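Local coordinates for protein enoyl-CoA hydratase (PDB 2PPY) that probably catalyses the hydration of enoyl-CoA thioesters, a step of fatty acid beta-oxidation, at residues Y104-E109 and L121-R126; I57-V62 and R196-A201. One frame throughout, in Å; residues are numbered along the deposited sequence.

How the contacts relate
Contact 1 and contact 2 lie side by side, their centres about 9 Å apart, and meet in the chain's seven-stranded mixed sheet. Strand 103-108, paired with 125-129 in contact 1, is also the sheet neighbour of strand 55-60 of contact 2: probable hydrogen bonds run from C107 N to V58 O (2.7 Å) and from V58 N to I105 O (2.8 Å). Helix 193-205 spans both, since C107 SG lies 3.6 Å from T197 OG1 and L125 CD1 3.5 Å from Y200 OH. In crotonases the oxyanion-hole N-H groups come after a strand equivalent to 55-60 and at the start of a helix equivalent to 115-121; 57-62 probably leads toward the first, and 121-126 follows the second.

Contact 1 (Y104-E109 and L121-R126); sequences YIACLE and LACDLR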
loop_
_atom_site.group_PDB
_atom_site.type_symbol
_atom_site.label_atom_id
_atom_site.label_comp_id
_atom_site.label_asym_id
_atom_site.label_seq_id
_atom_site.Cartn_x
_atom_site.Cartn_y
_atom_site.Cartn_z
ATOM N N TYR A 104 7.812 18.341 16.022
ATOM C CA TYR A 104 7.096 18.265 17.288
ATOM C C TYR A 104 7.775 17.308 18.271
ATOM O O TYR A 104 7.974 16.131 17.975
ATOM C CB TYR A 104 5.646 17.830 17.047
ATOM C CG TYR A 104 4.703 18.977 16.736
ATOM C CD1 TYR A 104 4.875 19.766 15.598
ATOM C CD2 TYR A 104 3.659 19.293 17.603
ATOM C CE1 TYR A 104 4.027 20.849 15.334
ATOM C CE2 TYR A 104 2.810 20.368 17.351
ATOM C CZ TYR A 104 3.000 21.140 16.219
ATOM O OH TYR A 104 2.170 22.206 15.990
ATOM N N ILE A 105 8.129 17.827 19.442
ATOM C CA ILE A 105 8.789 17.033 20.471
ATOM C C ILE A 105 7.917 16.980 21.720
ATOM O O ILE A 105 7.474 18.014 22.219
ATOM C CB ILE A 105 10.150 17.648 20.877
ATOM C CG1 ILE A 105 11.015 17.874 19.638
ATOM C CG2 ILE A 105 10.878 16.721 21.860
ATOM C CD1 ILE A 105 12.315 18.590 19.944
ATOM N N ALA A 106 7.672 15.775 22.217
ATOM C CA ALA A 106 6.878 15.599 23.424
ATOM C C ALA A 106 7.840 15.559 24.605
ATOM O O ALA A 106 8.677 14.662 24.695
ATOM C CB ALA A 106 6.098 14.304 23.352
ATOM N N CYS A 107 7.734 16.538 25.498
ATOM C CA CYS A 107 8.600 16.586 26.671
ATOM C C CYS A 107 7.858 15.898 27.809
ATOM O O CYS A 107 7.012 16.505 28.463
ATOM C CB CYS A 107 8.912 18.035 27.050
ATOM S SG CYS A 107 10.141 18.196 28.378
ATOM N N LEU A 108 8.182 14.632 28.047
ATOM C CA LEU A 108 7.507 13.860 29.080
ATOM C C LEU A 108 8.195 13.917 30.446
ATOM O O LEU A 108 9.273 13.351 30.642
ATOM C CB LEU A 108 7.369 12.411 28.606
ATOM C CG LEU A 108 6.767 12.268 27.199
ATOM C CD1 LEU A 108 6.775 10.797 26.785
ATOM C CD2 LEU A 108 5.340 12.828 27.172
ATOM N N GLU A 109 7.556 14.605 31.389
ATOM C CA GLU A 109 8.099 14.747 32.736
ATOM C C GLU A 109 7.255 14.037 33.785
ATOM O O GLU A 109 7.633 13.973 34.952
ATOM C CB GLU A 109 8.226 16.226 33.101
ATOM C CG GLU A 109 9.333 16.951 32.361
ATOM C CD GLU A 109 9.333 18.440 32.638
ATOM O OE1 GLU A 109 8.422 19.136 32.144
ATOM O OE2 GLU A 109 10.238 18.913 33.358
ATOM N N LEU A 121 2.624 9.953 20.949
ATOM C CA LEU A 121 2.966 9.085 19.822
ATOM C C LEU A 121 2.818 9.830 18.500
ATOM O O LEU A 121 3.514 9.528 17.529
ATOM C CB LEU A 121 2.070 7.838 19.805
ATOM C CG LEU A 121 2.325 6.744 20.852
ATOM C CD1 LEU A 121 1.196 5.713 20.831
ATOM C CD2 LEU A 121 3.659 6.071 20.570
ATOM N N ALA A 122 1.910 10.807 18.471
ATOM C CA ALA A 122 1.662 11.596 17.263
ATOM C C ALA A 122 2.744 12.652 17.019
ATOM O O ALA A 122 2.821 13.226 15.938
ATOM C CB ALA A 122 0.290 12.256 17.342
ATOM N N CYS A 123 3.575 12.911 18.026
ATOM C CA CYS A 123 4.661 13.875 17.873
ATOM C C CYS A 123 5.834 13.182 17.176
ATOM O O CYS A 123 5.904 11.954 17.154
ATOM C CB CYS A 123 5.104 14.405 19.239
ATOM S SG CYS A 123 3.844 15.365 20.112
ATOM N N ASP A 124 6.749 13.967 16.615
ATOM C CA ASP A 124 7.906 13.424 15.901
ATOM C C ASP A 124 8.934 12.756 16.812
ATOM O O ASP A 124 9.589 11.792 16.413
ATOM C CB ASP A 124 8.594 14.534 15.089
ATOM C CG ASP A 124 7.642 15.233 14.133
ATOM O OD1 ASP A 124 6.877 14.524 13.451
ATOM O OD2 ASP A 124 7.655 16.483 14.054
ATOM N N LEU A 125 9.079 13.273 18.030
ATOM C CA LEU A 125 10.037 12.726 18.986
ATOM C C LEU A 125 9.467 12.749 20.399
ATOM O O LEU A 125 8.579 13.537 20.701
ATOM C CB LEU A 125 11.333 13.544 18.960
ATOM C CG LEU A 125 12.122 13.657 17.654
ATOM C CD1 LEU A 125 13.119 14.813 17.751
ATOM C CD2 LEU A 125 12.830 12.343 17.363
ATOM N N ARG A 126 9.999 11.888 21.261
ATOM C CA ARG A 126 9.563 11.807 22.650
ATOM C C ARG A 126 10.763 11.726 23.591
ATOM O O ARG A 126 11.567 10.803 23.485
ATOM C CB ARG A 126 8.675 10.573 22.849
ATOM C CG ARG A 126 7.296 10.677 22.192
ATOM C CD ARG A 126 6.742 9.296 21.869
ATOM N NE ARG A 126 7.513 8.668 20.799
ATOM C CZ ARG A 126 7.470 9.051 19.525
ATOM N NH1 ARG A 126 6.684 10.057 19.156
ATOM N NH2 ARG A 126 8.228 8.445 18.621
#
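Strands 103-108 and 125-129 pair in parallel, I105 opposite L125 and A106 opposite R126 (CA-CA 4.7 Å in both bridges), and A106 N donates to L125 O at 2.9 Å, almost straight at 172°. Y104 O receives L125 N at 3.1 Å, nearly along its C=O axis, and a weak, bent bond from D124 N. D124 extends the ladder with its side chain: CG lies beside the backbone N (chi1 -56°), bringing OD2 to 2.7 Å from Y104 N, which approaches from above the carboxylate plane. D124 O bonds S161 OG of a neighbouring subunit. I105 and L125 run side by side on one face, CG1 to CD1 4.2 Å; on the other, A106 CB touches R126 CG and C123 SG. R126 bends at chi3 so that NH1, with its partner in the guanidinium plane, reaches C123 O (2.9 Å) and also A120 O, while NE binds L183 O. Replacing D124 by alanine would remove the carboxylate bond to Y104 N and the salt bridge to K216, and would probably leave the start of the pairing less firmly fixed. With Y104 N and K216 NZ both meeting OD2, the buried carboxylate is likely to stay ionised.

Contact 2 (I57-V62 and R196-A201); sequences IVMSDV and RTREYA
I57 is the centre of this contact, and its two branches divide the surface of helix 193-205 unequally. Its CG2, anti to the backbone N, meets T197 CG2 at 3.9 Å, and the two side chains slide past each other in opposite directions. CG1 stands anti to the carbonyl carbon and, with chi2 at 174°, carries CD1 out to the helix, where it reaches over the T197 methyl as well and goes on to A201 CB (3.8 Å) and R198 CG (4.0 Å). T197 and A201, four residues apart, thus offer neighbouring methyls to one isoleucine. The methyl of T197 can face the strand because OG1 lies beside the backbone N and bonds T193 O, within the same helix.

The second centre is M59, a selenomethionine, two residues along on the same side of the strand. Its CG occupies the crowded position between N and carbonyl carbon (chi1 36°), and the chain bends at chi3, so SE and CE come against the guanidinium of R198. M59 SE lies 3.6 Å from R198 NH2, and M59 CE rests against R198 NE. The M59 and R198 side chains cross at about a right angle, and SE approaches the guanidinium plane obliquely. R198, extended from CG to NE, lies across I57 at a similar angle before reaching M59. It therefore lays its CG against I57 and its guanidinium against the selenium and methyl of M59, with NE paired in a salt bridge to E21 of strand 19-24.

No hydrogen bond links the two segments. The axes of strand 57-60 and helix 196-201 pass 10.4 Å apart and run nearly antiparallel, at 168°. A helix set this way against strand 57-60, packed on the sheet mainly through aliphatic groups with an arginine at the rim, is typical of the alpha/beta layering of the crotonase fold.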
loop_
_atom_site.group_PDB
_atom_site.type_symbol
_atom_site.label_atom_id
_atom_site.label_comp_id
_atom_site.label_asym_id
_atom_site.label_seq_id
_atom_site.Cartn_x
_atom_site.Cartn_y
_atom_site.Cartn_z
ATOM N N ILE A 57 7.662 22.253 21.187
ATOM C CA ILE A 57 7.837 21.367 22.325
ATOM C C ILE A 57 6.518 21.311 23.084
ATOM O O ILE A 57 5.965 22.339 23.465
ATOM C CB ILE A 57 8.907 21.871 23.314
ATOM C CG1 ILE A 57 10.255 22.032 22.619
ATOM C CG2 ILE A 57 9.043 20.873 24.459
ATOM C CD1 ILE A 57 11.323 22.662 23.516
ATOM N N VAL A 58 6.007 20.111 23.299
ATOM C CA VAL A 58 4.773 19.983 24.044
ATOM C C VAL A 58 5.154 19.495 25.435
ATOM O O VAL A 58 5.786 18.452 25.580
ATOM C CB VAL A 58 3.816 18.982 23.371
ATOM C CG1 VAL A 58 2.514 18.891 24.159
ATOM C CG2 VAL A 58 3.547 19.417 21.933
HETATM N N MSE A 59 4.809 20.278 26.453
HETATM C CA MSE A 59 5.111 19.903 27.828
HETATM C C MSE A 59 3.933 20.157 28.757
HETATM O O MSE A 59 2.943 20.770 28.366
HETATM C CB MSE A 59 6.369 20.624 28.337
HETATM C CG MSE A 59 6.567 22.048 27.851
HETATM SE SE MSE A 59 8.142 22.879 28.660
HETATM C CE MSE A 59 9.504 22.379 27.393
ATOM N N SER A 60 4.043 19.662 29.984
ATOM C CA SER A 60 2.983 19.799 30.973
ATOM C C SER A 60 3.427 20.598 32.189
ATOM O O SER A 60 4.568 20.470 32.640
ATOM C CB SER A 60 2.521 18.407 31.423
ATOM O OG SER A 60 1.596 18.480 32.495
ATOM N N ASP A 61 2.523 21.419 32.716
ATOM C CA ASP A 61 2.826 22.221 33.897
ATOM C C ASP A 61 2.261 21.540 35.134
ATOM O O ASP A 61 2.320 22.088 36.232
ATOM C CB ASP A 61 2.227 23.626 33.785
ATOM C CG ASP A 61 2.826 24.432 32.650
ATOM O OD1 ASP A 61 4.045 24.307 32.399
ATOM O OD2 ASP A 61 2.076 25.207 32.020
ATOM N N VAL A 62 1.699 20.349 34.950
ATOM C CA VAL A 62 1.129 19.595 36.058
ATOM C C VAL A 62 2.200 18.678 36.654
ATOM O O VAL A 62 2.837 17.894 35.948
ATOM C CB VAL A 62 -0.088 18.763 35.600
ATOM C CG1 VAL A 62 -0.667 17.985 36.773
ATOM C CG2 VAL A 62 -1.148 19.690 35.013
ATOM N N ARG A 196 17.438 19.923 28.795
ATOM C CA ARG A 196 18.020 19.196 27.675
ATOM C C ARG A 196 17.098 19.122 26.456
ATOM O O ARG A 196 17.571 19.085 25.323
ATOM C CB ARG A 196 18.453 17.804 28.138
ATOM C CG ARG A 196 19.458 17.870 29.293
ATOM C CD ARG A 196 20.090 16.528 29.593
ATOM N NE ARG A 196 20.788 15.998 28.428
ATOM C CZ ARG A 196 21.442 14.843 28.414
ATOM N NH1 ARG A 196 21.492 14.097 29.510
ATOM N NH2 ARG A 196 22.034 14.427 27.301
ATOM N N THR A 197 15.786 19.109 26.682
ATOM C CA THR A 197 14.839 19.083 25.570
ATOM C C THR A 197 14.958 20.412 24.826
ATOM O O THR A 197 15.048 20.440 23.595
ATOM C CB THR A 197 13.379 18.916 26.057
ATOM O OG1 THR A 197 13.224 17.637 26.682
ATOM C CG2 THR A 197 12.405 19.019 24.882
ATOM N N ARG A 198 14.961 21.512 25.580
ATOM C CA ARG A 198 15.079 22.849 24.995
ATOM C C ARG A 198 16.413 23.018 24.282
ATOM O O ARG A 198 16.497 23.692 23.256
ATOM C CB ARG A 198 14.937 23.923 26.079
ATOM C CG ARG A 198 13.496 24.220 26.456
ATOM C CD ARG A 198 13.384 24.934 27.789
ATOM N NE ARG A 198 11.994 25.243 28.103
ATOM C CZ ARG A 198 11.524 25.425 29.335
ATOM N NH1 ARG A 198 12.337 25.325 30.379
ATOM N NH2 ARG A 198 10.239 25.699 29.521
ATOM N N GLU A 199 17.455 22.404 24.835
ATOM C CA GLU A 199 18.785 22.476 24.244
ATOM C C GLU A 199 18.777 21.792 22.879
ATOM O O GLU A 199 19.400 22.272 21.933
ATOM C CB GLU A 199 19.802 21.801 25.166
ATOM C CG GLU A 199 21.225 21.802 24.646
ATOM C CD GLU A 199 22.203 21.217 25.650
ATOM O OE1 GLU A 199 22.304 21.770 26.766
ATOM O OE2 GLU A 199 22.865 20.206 25.325
ATOM N N TYR A 200 18.060 20.675 22.784
ATOM C CA TYR A 200 17.955 19.926 21.536
ATOM C C TYR A 200 17.200 20.766 20.518
ATOM O O TYR A 200 17.623 20.893 19.369
ATOM C CB TYR A 200 17.223 18.603 21.786
ATOM C CG TYR A 200 17.096 17.688 20.585
ATOM C CD1 TYR A 200 16.135 17.920 19.600
ATOM C CD2 TYR A 200 17.906 16.557 20.460
ATOM C CE1 TYR A 200 15.975 17.040 18.519
ATOM C CE2 TYR A 200 17.757 15.673 19.383
ATOM C CZ TYR A 200 16.786 15.921 18.419
ATOM O OH TYR A 200 16.610 15.040 17.371
ATOM N N ALA A 201 16.085 21.349 20.949
ATOM C CA ALA A 201 15.275 22.186 20.072
ATOM C C ALA A 201 16.077 23.403 19.618
ATOM O O ALA A 201 15.997 23.810 18.458
ATOM C CB ALA A 201 14.003 22.626 20.789
#